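PDB 3CVG: putative metal binding protein from Coccidioides immitis, which probably binds a metal ion or another small ligand in the manner of periplasmic binding proteins. Local coordinates for residues P187-L196 with T207-Q218; E96-F107 with L233-A243. All coordinates share one frame; numbering follows the deposited sequence.

Interaction 1. Residues P187-L196 with T207-Q218; sequences PIQALTAAIL and TYLSIPRGLRDQ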
loop_
_atom_site.group_PDB
_atom_site.type_symbol
_atom_site.label_atom_id
_atom_site.label_comp_id
_atom_site.label_asym_id
_atom_site.label_seq_id
_atom_site.Cartn_x
_atom_site.Cartn_y
_atom_site.Cartn_z
ATOM N N PRO A 187 4.353 2.696 -9.047
ATOM C CA PRO A 187 5.148 1.662 -8.381
ATOM C C PRO A 187 6.142 0.858 -9.213
ATOM O O PRO A 187 7.327 0.813 -8.890
ATOM C CB PRO A 187 4.081 0.761 -7.765
ATOM C CG PRO A 187 3.049 1.732 -7.363
ATOM C CD PRO A 187 2.949 2.615 -8.598
ATOM N N ILE A 188 5.657 0.203 -10.264
ATOM C CA ILE A 188 6.517 -0.634 -11.099
ATOM C C ILE A 188 7.676 0.140 -11.726
ATOM O O ILE A 188 8.832 -0.280 -11.640
ATOM C CB ILE A 188 5.695 -1.345 -12.208
ATOM C CG1 ILE A 188 4.749 -2.373 -11.575
ATOM C CG2 ILE A 188 6.637 -2.048 -13.198
ATOM C CD1 ILE A 188 3.826 -3.076 -12.575
ATOM N N GLN A 189 7.369 1.269 -12.355
ATOM C CA GLN A 189 8.410 2.091 -12.972
ATOM C C GLN A 189 9.437 2.533 -11.928
ATOM O O GLN A 189 10.644 2.456 -12.165
ATOM C CB GLN A 189 7.787 3.315 -13.642
ATOM C CG GLN A 189 7.050 2.988 -14.928
ATOM C CD GLN A 189 6.019 4.036 -15.299
ATOM O OE1 GLN A 189 6.234 5.239 -15.108
ATOM N NE2 GLN A 189 4.890 3.585 -15.850
ATOM N N ALA A 190 8.964 2.990 -10.771
ATOM C CA ALA A 190 9.873 3.438 -9.710
ATOM C C ALA A 190 10.821 2.340 -9.214
ATOM O O ALA A 190 12.008 2.596 -8.984
ATOM C CB ALA A 190 9.063 4.015 -8.530
ATOM N N LEU A 191 10.299 1.128 -9.017
ATOM C CA LEU A 191 11.142 0.027 -8.563
ATOM C C LEU A 191 12.141 -0.339 -9.667
ATOM O O LEU A 191 13.315 -0.575 -9.397
ATOM C CB LEU A 191 10.293 -1.206 -8.187
ATOM C CG LEU A 191 11.052 -2.473 -7.763
ATOM C CD1 LEU A 191 12.084 -2.146 -6.682
ATOM C CD2 LEU A 191 10.057 -3.524 -7.253
ATOM N N THR A 192 11.663 -0.373 -10.907
ATOM C CA THR A 192 12.515 -0.690 -12.046
ATOM C C THR A 192 13.666 0.318 -12.126
ATOM O O THR A 192 14.826 -0.049 -12.354
ATOM C CB THR A 192 11.709 -0.651 -13.365
ATOM O OG1 THR A 192 10.689 -1.660 -13.330
ATOM C CG2 THR A 192 12.624 -0.899 -14.560
ATOM N N ALA A 193 13.336 1.590 -11.929
ATOM C CA ALA A 193 14.334 2.653 -11.974
ATOM C C ALA A 193 15.360 2.508 -10.855
ATOM O O ALA A 193 16.554 2.670 -11.088
ATOM C CB ALA A 193 13.652 4.020 -11.875
ATOM N N ALA A 194 14.899 2.206 -9.639
ATOM C CA ALA A 194 15.804 2.050 -8.504
ATOM C C ALA A 194 16.817 0.941 -8.769
ATOM O O ALA A 194 18.001 1.061 -8.431
ATOM C CB ALA A 194 15.021 1.726 -7.238
ATOM N N ILE A 195 16.335 -0.144 -9.357
ATOM C CA ILE A 195 17.180 -1.288 -9.656
ATOM C C ILE A 195 18.194 -0.954 -10.743
ATOM O O ILE A 195 19.379 -1.235 -10.586
ATOM C CB ILE A 195 16.316 -2.493 -10.073
ATOM C CG1 ILE A 195 15.497 -2.958 -8.869
ATOM C CG2 ILE A 195 17.191 -3.641 -10.578
ATOM C CD1 ILE A 195 14.329 -3.864 -9.248
ATOM N N LEU A 196 17.728 -0.337 -11.823
ATOM C CA LEU A 196 18.602 0.034 -12.935
ATOM C C LEU A 196 19.650 1.057 -12.516
ATOM O O LEU A 196 20.780 1.033 -12.996
ATOM C CB LEU A 196 17.789 0.620 -14.093
ATOM C CG LEU A 196 16.857 -0.303 -14.883
ATOM C CD1 LEU A 196 16.132 0.485 -15.966
ATOM C CD2 LEU A 196 17.666 -1.424 -15.506
ATOM N N THR A 207 4.368 -4.953 -5.980
ATOM C CA THR A 207 5.119 -4.323 -7.059
ATOM C C THR A 207 6.324 -5.208 -7.374
ATOM O O THR A 207 6.654 -5.438 -8.537
ATOM C CB THR A 207 5.598 -2.922 -6.635
ATOM O OG1 THR A 207 4.458 -2.110 -6.332
ATOM C CG2 THR A 207 6.408 -2.262 -7.753
ATOM N N TYR A 208 6.968 -5.705 -6.323
ATOM C CA TYR A 208 8.121 -6.588 -6.457
ATOM C C TYR A 208 7.778 -7.822 -7.304
ATOM O O TYR A 208 8.544 -8.225 -8.196
ATOM C CB TYR A 208 8.584 -7.036 -5.066
ATOM C CG TYR A 208 9.626 -8.126 -5.066
ATOM C CD1 TYR A 208 10.910 -7.896 -5.570
ATOM C CD2 TYR A 208 9.332 -9.395 -4.565
ATOM C CE1 TYR A 208 11.872 -8.900 -5.578
ATOM C CE2 TYR A 208 10.294 -10.415 -4.568
ATOM C CZ TYR A 208 11.559 -10.156 -5.072
ATOM O OH TYR A 208 12.511 -11.149 -5.073
ATOM N N LEU A 209 6.627 -8.424 -7.019
ATOM C CA LEU A 209 6.200 -9.612 -7.748
ATOM C C LEU A 209 5.769 -9.273 -9.162
ATOM O O LEU A 209 5.522 -10.167 -9.971
ATOM C CB LEU A 209 5.044 -10.302 -7.010
ATOM C CG LEU A 209 5.397 -10.816 -5.610
ATOM C CD1 LEU A 209 4.124 -11.274 -4.888
ATOM C CD2 LEU A 209 6.401 -11.950 -5.718
ATOM N N SER A 210 5.697 -7.980 -9.465
ATOM C CA SER A 210 5.286 -7.535 -10.789
ATOM C C SER A 210 6.445 -7.302 -11.757
ATOM O O SER A 210 6.222 -7.225 -12.955
ATOM C CB SER A 210 4.475 -6.239 -10.689
ATOM O OG SER A 210 3.279 -6.428 -9.959
ATOM N N ILE A 211 7.668 -7.168 -11.250
ATOM C CA ILE A 211 8.794 -6.909 -12.140
ATOM C C ILE A 211 9.438 -8.192 -12.650
ATOM O O ILE A 211 9.318 -9.255 -12.037
ATOM C CB ILE A 211 9.869 -6.010 -11.463
ATOM C CG1 ILE A 211 10.448 -6.708 -10.235
ATOM C CG2 ILE A 211 9.255 -4.661 -11.079
ATOM C CD1 ILE A 211 11.610 -5.978 -9.606
ATOM N N PRO A 212 10.119 -8.112 -13.798
ATOM C CA PRO A 212 10.778 -9.292 -14.376
ATOM C C PRO A 212 11.668 -10.021 -13.377
ATOM O O PRO A 212 12.312 -9.392 -12.543
ATOM C CB PRO A 212 11.575 -8.704 -15.529
ATOM C CG PRO A 212 10.716 -7.544 -15.969
ATOM C CD PRO A 212 10.324 -6.922 -14.645
ATOM N N ARG A 213 11.698 -11.349 -13.449
ATOM C CA ARG A 213 12.545 -12.119 -12.542
ATOM C C ARG A 213 13.993 -11.666 -12.675
ATOM O O ARG A 213 14.725 -11.580 -11.684
ATOM C CB ARG A 213 12.479 -13.613 -12.851
ATOM C CG ARG A 213 11.145 -14.241 -12.555
ATOM C CD ARG A 213 11.248 -15.754 -12.507
ATOM N NE ARG A 213 9.933 -16.353 -12.329
ATOM C CZ ARG A 213 9.092 -16.023 -11.356
ATOM N NH1 ARG A 213 9.431 -15.097 -10.470
ATOM N NH2 ARG A 213 7.910 -16.618 -11.271
ATOM N N GLY A 214 14.401 -11.394 -13.909
ATOM C CA GLY A 214 15.762 -10.954 -14.156
ATOM C C GLY A 214 16.165 -9.747 -13.325
ATOM O O GLY A 214 17.276 -9.702 -12.799
ATOM N N LEU A 215 15.271 -8.767 -13.201
ATOM C CA LEU A 215 15.572 -7.572 -12.419
ATOM C C LEU A 215 15.708 -7.875 -10.933
ATOM O O LEU A 215 16.511 -7.251 -10.243
ATOM C CB LEU A 215 14.496 -6.498 -12.618
ATOM C CG LEU A 215 14.587 -5.635 -13.880
ATOM C CD1 LEU A 215 13.582 -4.495 -13.795
ATOM C CD2 LEU A 215 16.004 -5.075 -14.009
ATOM N N ARG A 216 14.924 -8.830 -10.444
ATOM C CA ARG A 216 14.970 -9.184 -9.031
ATOM C C ARG A 216 16.345 -9.716 -8.652
ATOM O O ARG A 216 16.728 -9.691 -7.486
ATOM C CB ARG A 216 13.892 -10.220 -8.698
ATOM C CG ARG A 216 12.485 -9.754 -9.015
ATOM C CD ARG A 216 11.463 -10.849 -8.719
ATOM N NE ARG A 216 10.289 -10.717 -9.575
ATOM C CZ ARG A 216 9.199 -11.471 -9.469
ATOM N NH1 ARG A 216 9.135 -12.417 -8.538
ATOM N NH2 ARG A 216 8.179 -11.280 -10.290
ATOM N N ASP A 217 17.091 -10.193 -9.642
ATOM C CA ASP A 217 18.433 -10.702 -9.395
ATOM C C ASP A 217 19.445 -9.560 -9.345
ATOM O O ASP A 217 20.584 -9.744 -8.923
ATOM C CB ASP A 217 18.831 -11.695 -10.485
ATOM C CG ASP A 217 18.243 -13.067 -10.260
ATOM O OD1 ASP A 217 18.578 -13.695 -9.234
ATOM O OD2 ASP A 217 17.445 -13.520 -11.107
ATOM N N GLN A 218 19.019 -8.379 -9.776
ATOM C CA GLN A 218 19.878 -7.198 -9.783
ATOM C C GLN A 218 19.606 -6.340 -8.545
ATOM O O GLN A 218 20.032 -5.183 -8.457
ATOM C CB GLN A 218 19.630 -6.399 -11.067
ATOM C CG GLN A 218 20.099 -7.134 -12.328
ATOM C CD GLN A 218 19.599 -6.496 -13.609
ATOM O OE1 GLN A 218 19.681 -5.280 -13.784
ATOM N NE2 GLN A 218 19.088 -7.318 -14.521
HETATM O O HOH W 1 20.435 -2.295 -8.316
HETATM O O HOH W 2 21.077 -2.934 -11.970
#

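Interaction 2. Residues E96-F107 with L233-A243; sequences ESPSYYAFRDHF and LLNPAHLLVGA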
loop_
_atom_site.group_PDB
_atom_site.type_symbol
_atom_site.label_atom_id
_atom_site.label_comp_id
_atom_site.label_asym_id
_atom_site.label_seq_id
_atom_site.Cartn_x
_atom_site.Cartn_y
_atom_site.Cartn_z
ATOM N N GLU A 96 -18.594 5.955 8.693
ATOM C CA GLU A 96 -19.334 5.283 9.752
ATOM C C GLU A 96 -18.329 4.677 10.717
ATOM O O GLU A 96 -17.198 4.378 10.341
ATOM C CB GLU A 96 -20.180 4.150 9.170
ATOM C CG GLU A 96 -21.298 4.580 8.247
ATOM C CD GLU A 96 -22.574 4.884 8.998
ATOM O OE1 GLU A 96 -22.621 5.906 9.718
ATOM O OE2 GLU A 96 -23.528 4.088 8.873
ATOM N N SER A 97 -18.741 4.506 11.964
ATOM C CA SER A 97 -17.887 3.885 12.962
ATOM C C SER A 97 -18.414 2.460 13.080
ATOM O O SER A 97 -19.622 2.246 13.113
ATOM C CB SER A 97 -18.019 4.601 14.306
ATOM O OG SER A 97 -17.162 4.030 15.281
ATOM N N PRO A 98 -17.521 1.463 13.135
ATOM C CA PRO A 98 -16.061 1.575 13.095
ATOM C C PRO A 98 -15.535 1.254 11.704
ATOM O O PRO A 98 -16.312 0.977 10.781
ATOM C CB PRO A 98 -15.629 0.525 14.098
ATOM C CG PRO A 98 -16.570 -0.605 13.752
ATOM C CD PRO A 98 -17.920 0.110 13.574
ATOM N N SER A 99 -14.214 1.299 11.560
ATOM C CA SER A 99 -13.577 0.968 10.292
ATOM C C SER A 99 -13.487 -0.551 10.311
ATOM O O SER A 99 -13.681 -1.164 11.365
ATOM C CB SER A 99 -12.171 1.561 10.213
ATOM O OG SER A 99 -11.298 0.932 11.130
ATOM N N TYR A 100 -13.193 -1.154 9.164
ATOM C CA TYR A 100 -13.091 -2.610 9.067
ATOM C C TYR A 100 -11.708 -3.027 8.567
ATOM O O TYR A 100 -11.299 -2.634 7.474
ATOM C CB TYR A 100 -14.158 -3.140 8.105
ATOM C CG TYR A 100 -15.574 -2.782 8.500
ATOM C CD1 TYR A 100 -16.268 -3.533 9.448
ATOM C CD2 TYR A 100 -16.210 -1.675 7.944
ATOM C CE1 TYR A 100 -17.563 -3.188 9.834
ATOM C CE2 TYR A 100 -17.502 -1.319 8.324
ATOM C CZ TYR A 100 -18.171 -2.081 9.267
ATOM O OH TYR A 100 -19.443 -1.734 9.653
ATOM N N TYR A 101 -10.991 -3.813 9.368
ATOM C CA TYR A 101 -9.663 -4.283 8.981
ATOM C C TYR A 101 -9.887 -5.266 7.837
ATOM O O TYR A 101 -10.499 -6.311 8.034
ATOM C CB TYR A 101 -8.982 -5.000 10.155
ATOM C CG TYR A 101 -7.465 -4.897 10.174
ATOM C CD1 TYR A 101 -6.716 -4.953 8.989
ATOM C CD2 TYR A 101 -6.772 -4.774 11.380
ATOM C CE1 TYR A 101 -5.314 -4.880 9.014
ATOM C CE2 TYR A 101 -5.377 -4.706 11.413
ATOM C CZ TYR A 101 -4.654 -4.760 10.227
ATOM O OH TYR A 101 -3.273 -4.674 10.259
ATOM N N ALA A 102 -9.388 -4.934 6.649
ATOM C CA ALA A 102 -9.577 -5.772 5.458
ATOM C C ALA A 102 -8.456 -6.769 5.163
ATOM O O ALA A 102 -8.707 -7.962 4.977
ATOM C CB ALA A 102 -9.798 -4.882 4.240
ATOM N N PHE A 103 -7.226 -6.276 5.081
ATOM C CA PHE A 103 -6.093 -7.144 4.811
ATOM C C PHE A 103 -4.784 -6.458 5.175
ATOM O O PHE A 103 -4.770 -5.281 5.539
ATOM C CB PHE A 103 -6.096 -7.595 3.338
ATOM C CG PHE A 103 -5.969 -6.473 2.343
ATOM C CD1 PHE A 103 -4.717 -5.985 1.973
ATOM C CD2 PHE A 103 -7.103 -5.913 1.761
ATOM C CE1 PHE A 103 -4.599 -4.961 1.043
ATOM C CE2 PHE A 103 -6.995 -4.884 0.825
ATOM C CZ PHE A 103 -5.738 -4.409 0.467
ATOM N N ARG A 104 -3.690 -7.208 5.097
ATOM C CA ARG A 104 -2.377 -6.674 5.435
ATOM C C ARG A 104 -1.401 -6.763 4.262
ATOM O O ARG A 104 -1.109 -7.849 3.749
ATOM C CB ARG A 104 -1.814 -7.410 6.662
ATOM C CG ARG A 104 -2.521 -7.044 7.988
ATOM C CD ARG A 104 -2.090 -7.927 9.180
ATOM N NE ARG A 104 -2.603 -9.297 9.072
ATOM C CZ ARG A 104 -2.453 -10.240 10.004
ATOM N NH1 ARG A 104 -1.802 -9.982 11.133
ATOM N NH2 ARG A 104 -2.953 -11.455 9.805
ATOM N N ASP A 105 -0.919 -5.599 3.833
ATOM C CA ASP A 105 0.044 -5.513 2.745
ATOM C C ASP A 105 1.401 -5.306 3.413
ATOM O O ASP A 105 1.470 -5.095 4.626
ATOM C CB ASP A 105 -0.315 -4.339 1.827
ATOM C CG ASP A 105 0.654 -4.183 0.661
ATOM O OD1 ASP A 105 1.277 -5.185 0.251
ATOM O OD2 ASP A 105 0.774 -3.052 0.141
ATOM N N HIS A 106 2.483 -5.373 2.647
ATOM C CA HIS A 106 3.801 -5.213 3.242
ATOM C C HIS A 106 4.753 -4.377 2.391
ATOM O O HIS A 106 4.795 -4.517 1.170
ATOM C CB HIS A 106 4.428 -6.588 3.506
ATOM C CG HIS A 106 3.515 -7.538 4.224
ATOM N ND1 HIS A 106 2.571 -8.301 3.570
ATOM C CD2 HIS A 106 3.356 -7.795 5.546
ATOM C CE1 HIS A 106 1.869 -8.985 4.456
ATOM N NE2 HIS A 106 2.324 -8.695 5.661
ATOM N N PHE A 107 5.497 -3.494 3.050
ATOM C CA PHE A 107 6.484 -2.656 2.371
ATOM C C PHE A 107 7.824 -3.394 2.482
ATOM O O PHE A 107 7.973 -4.308 3.301
ATOM C CB PHE A 107 6.619 -1.294 3.076
ATOM C CG PHE A 107 5.453 -0.354 2.851
ATOM C CD1 PHE A 107 5.222 0.207 1.599
ATOM C CD2 PHE A 107 4.611 -0.002 3.908
ATOM C CE1 PHE A 107 4.173 1.115 1.399
ATOM C CE2 PHE A 107 3.560 0.901 3.720
ATOM C CZ PHE A 107 3.341 1.461 2.461
ATOM N N LEU A 233 7.107 -1.455 8.617
ATOM C CA LEU A 233 6.870 -1.841 7.236
ATOM C C LEU A 233 5.554 -2.582 6.980
ATOM O O LEU A 233 5.329 -3.085 5.884
ATOM C CB LEU A 233 8.059 -2.652 6.698
ATOM C CG LEU A 233 9.432 -1.960 6.648
ATOM C CD1 LEU A 233 10.406 -2.801 5.804
ATOM C CD2 LEU A 233 9.296 -0.567 6.034
ATOM N N LEU A 234 4.684 -2.650 7.986
ATOM C CA LEU A 234 3.389 -3.302 7.797
ATOM C C LEU A 234 2.478 -2.268 7.141
ATOM O O LEU A 234 2.487 -1.103 7.537
ATOM C CB LEU A 234 2.789 -3.732 9.145
ATOM C CG LEU A 234 1.336 -4.237 9.084
ATOM C CD1 LEU A 234 1.276 -5.539 8.304
ATOM C CD2 LEU A 234 0.791 -4.439 10.502
ATOM N N ASN A 235 1.699 -2.678 6.145
ATOM C CA ASN A 235 0.806 -1.746 5.462
ATOM C C ASN A 235 -0.640 -2.216 5.567
ATOM O O ASN A 235 -1.182 -2.829 4.652
ATOM C CB ASN A 235 1.211 -1.598 3.990
ATOM C CG ASN A 235 0.391 -0.546 3.258
ATOM O OD1 ASN A 235 -0.008 0.458 3.840
ATOM N ND2 ASN A 235 0.157 -0.764 1.965
ATOM N N PRO A 236 -1.286 -1.925 6.701
ATOM C CA PRO A 236 -2.677 -2.329 6.919
ATOM C C PRO A 236 -3.683 -1.600 6.042
ATOM O O PRO A 236 -3.558 -0.401 5.783
ATOM C CB PRO A 236 -2.884 -2.046 8.407
ATOM C CG PRO A 236 -2.012 -0.844 8.634
ATOM C CD PRO A 236 -0.750 -1.210 7.871
ATOM N N ALA A 237 -4.687 -2.344 5.593
ATOM C CA ALA A 237 -5.742 -1.802 4.753
ATOM C C ALA A 237 -7.063 -1.943 5.490
ATOM O O ALA A 237 -7.375 -3.017 6.006
ATOM C CB ALA A 237 -5.800 -2.559 3.425
ATOM N N HIS A 238 -7.818 -0.849 5.560
ATOM C CA HIS A 238 -9.113 -0.835 6.226
ATOM C C HIS A 238 -10.190 -0.358 5.257
ATOM O O HIS A 238 -9.906 0.391 4.314
ATOM C CB HIS A 238 -9.110 0.111 7.438
ATOM C CG HIS A 238 -8.437 -0.443 8.652
ATOM N ND1 HIS A 238 -7.064 -0.502 8.782
ATOM C CD2 HIS A 238 -8.946 -0.954 9.798
ATOM C CE1 HIS A 238 -6.760 -1.025 9.959
ATOM N NE2 HIS A 238 -7.884 -1.308 10.592
ATOM N N LEU A 239 -11.427 -0.797 5.489
ATOM C CA LEU A 239 -12.546 -0.375 4.659
ATOM C C LEU A 239 -13.326 0.683 5.427
ATOM O O LEU A 239 -13.516 0.565 6.640
ATOM C CB LEU A 239 -13.484 -1.542 4.350
ATOM C CG LEU A 239 -14.696 -1.145 3.501
ATOM C CD1 LEU A 239 -14.253 -0.936 2.066
ATOM C CD2 LEU A 239 -15.761 -2.225 3.556
ATOM N N LEU A 240 -13.764 1.721 4.723
ATOM C CA LEU A 240 -14.539 2.785 5.346
ATOM C C LEU A 240 -15.920 2.824 4.716
ATOM O O LEU A 240 -16.049 2.809 3.494
ATOM C CB LEU A 240 -13.858 4.143 5.152
ATOM C CG LEU A 240 -12.523 4.391 5.867
ATOM C CD1 LEU A 240 -11.976 5.761 5.473
ATOM C CD2 LEU A 240 -12.724 4.309 7.375
ATOM N N VAL A 241 -16.949 2.844 5.554
ATOM C CA VAL A 241 -18.321 2.916 5.074
ATOM C C VAL A 241 -18.751 4.372 5.171
ATOM O O VAL A 241 -18.769 4.953 6.258
ATOM C CB VAL A 241 -19.263 2.034 5.923
ATOM C CG1 VAL A 241 -20.716 2.301 5.551
ATOM C CG2 VAL A 241 -18.924 0.565 5.703
ATOM N N GLY A 242 -19.078 4.960 4.026
ATOM C CA GLY A 242 -19.491 6.349 3.996
ATOM C C GLY A 242 -20.762 6.605 4.780
ATOM O O GLY A 242 -21.711 5.826 4.703
ATOM N N ALA A 243 -20.783 7.698 5.539
ATOM C CA ALA A 243 -21.950 8.052 6.340
ATOM C C ALA A 243 -23.105 8.521 5.458
ATOM O O ALA A 243 -24.267 8.200 5.719
ATOM C CB ALA A 243 -21.588 9.142 7.343
#

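Interaction 1. Residues P187-L196 with T207-Q218
Helix 187-196 of this periplasmic-binding-protein fold is packed against the end of helix 205-208, the turn after it and the short helical stretch around 213-216, and Ile195 and Ile211 meet between them. Their ends come tip to tip: Ile195 CD1 is 3.5 Å from Ile211 CD1, tighter than usual for two methyls. Ile211 reaches this point because its CG1 stands between the backbone N and the carbonyl carbon (chi1 62°), which leaves CG2 to turn toward Thr192. Leu191 crosses the Ile211 chain at about a right angle and lays CD2 3.7 Å from that same Ile211 CD1. On the other branch of Ile195, CG2 rests 3.7 Å from Gln218 CB and beside Leu215 CD2.

Leu215 also puts CD1 3.8 Å from Thr192 CG2. The Thr192 hydroxyl is turned back to its own helix, where OG1 donates to Ile188 O over 2.9 Å from above the carbonyl plane. At the N-terminal end of the helix, Thr207 brings CG2 over the Pro187 carbonyl, while its OG1, hydrogen-bonded to Asp204, lies against Pro187 CB. Ile188, on the exposed side, lays CD1 against Ser210 CB.

No direct hydrogen bond joins the two segments. Two waters, both donating to Ile195 O, bridge the far end: one to Gln218 O, the other, over a long 3.3 Å, to Gln218 OE1. Cohesion therefore rests on apolar packing: neither threonine hydroxyl bonds across the contact, and water mediates the polar link at the helix's C-terminal end.

Interaction 2. Residues E96-F107 with L233-A243
Phe103 and Ala237 mark the tightly packed part: the Ala237 methyl sits over the centre of the Phe103 ring, a CH-pi contact with CB 3.5 Å from the ring centroid. A chi1 of 62° swings the ring across Ala237. On the same face Asn235 and Asp105 run side by side, and Asn235 ND2 donates to Asp105 OD2 at 3.0 Å, reaching the anti side of the carboxylate. Phe107 closes this end with CE2 3.4 Å from Asn235 CB.

The two strands are antiparallel, and a classic beta bulge breaks their register: Ala102 N donates to Ala237 O at 2.9 Å, Phe103 N only weakly to the same oxygen. Helix 248-259 covers Tyr100, Leu239 and Val241.

On the opposite face Tyr101, His238 and Pro236 are partly exposed and more loosely fitted. Tyr101 and His238 form an offset stack, centroids 4.4 Å apart and planes tilted by 28°, with His238 CE1 over the tyrosine ring centre. Pro236 CB nears the Tyr101 hydroxyl. Toward the Glu96 end the contact frays into loop, where Glu96 N still bonds Val241 O at 2.6 Å; Glu96 CG lies 3.6 Å from Val241 CG1, while the carboxylate passes Ala243 more distantly.

How the interactions relate
Interaction 1 is nested in the chain inside the long loop closed by interaction 2, and the two lie on opposite sides of the chain's centre. Their centres are about 27 Å apart and their nearest atoms about 7 Å apart, with no touch. Strand 100-111 relates them directly: its first part pairs with 233-243, and farther on Met108 and Ile110 pack on Tyr208 and Leu191. The bound calcium lies near both contacts, about 5 Å from the side chain of Pro187 in interaction 1 and about 5 Å from that of Phe107 in interaction 2. Both thus border the ion's surroundings, consistent with a ligand site between lobes, as in periplasmic binding proteins.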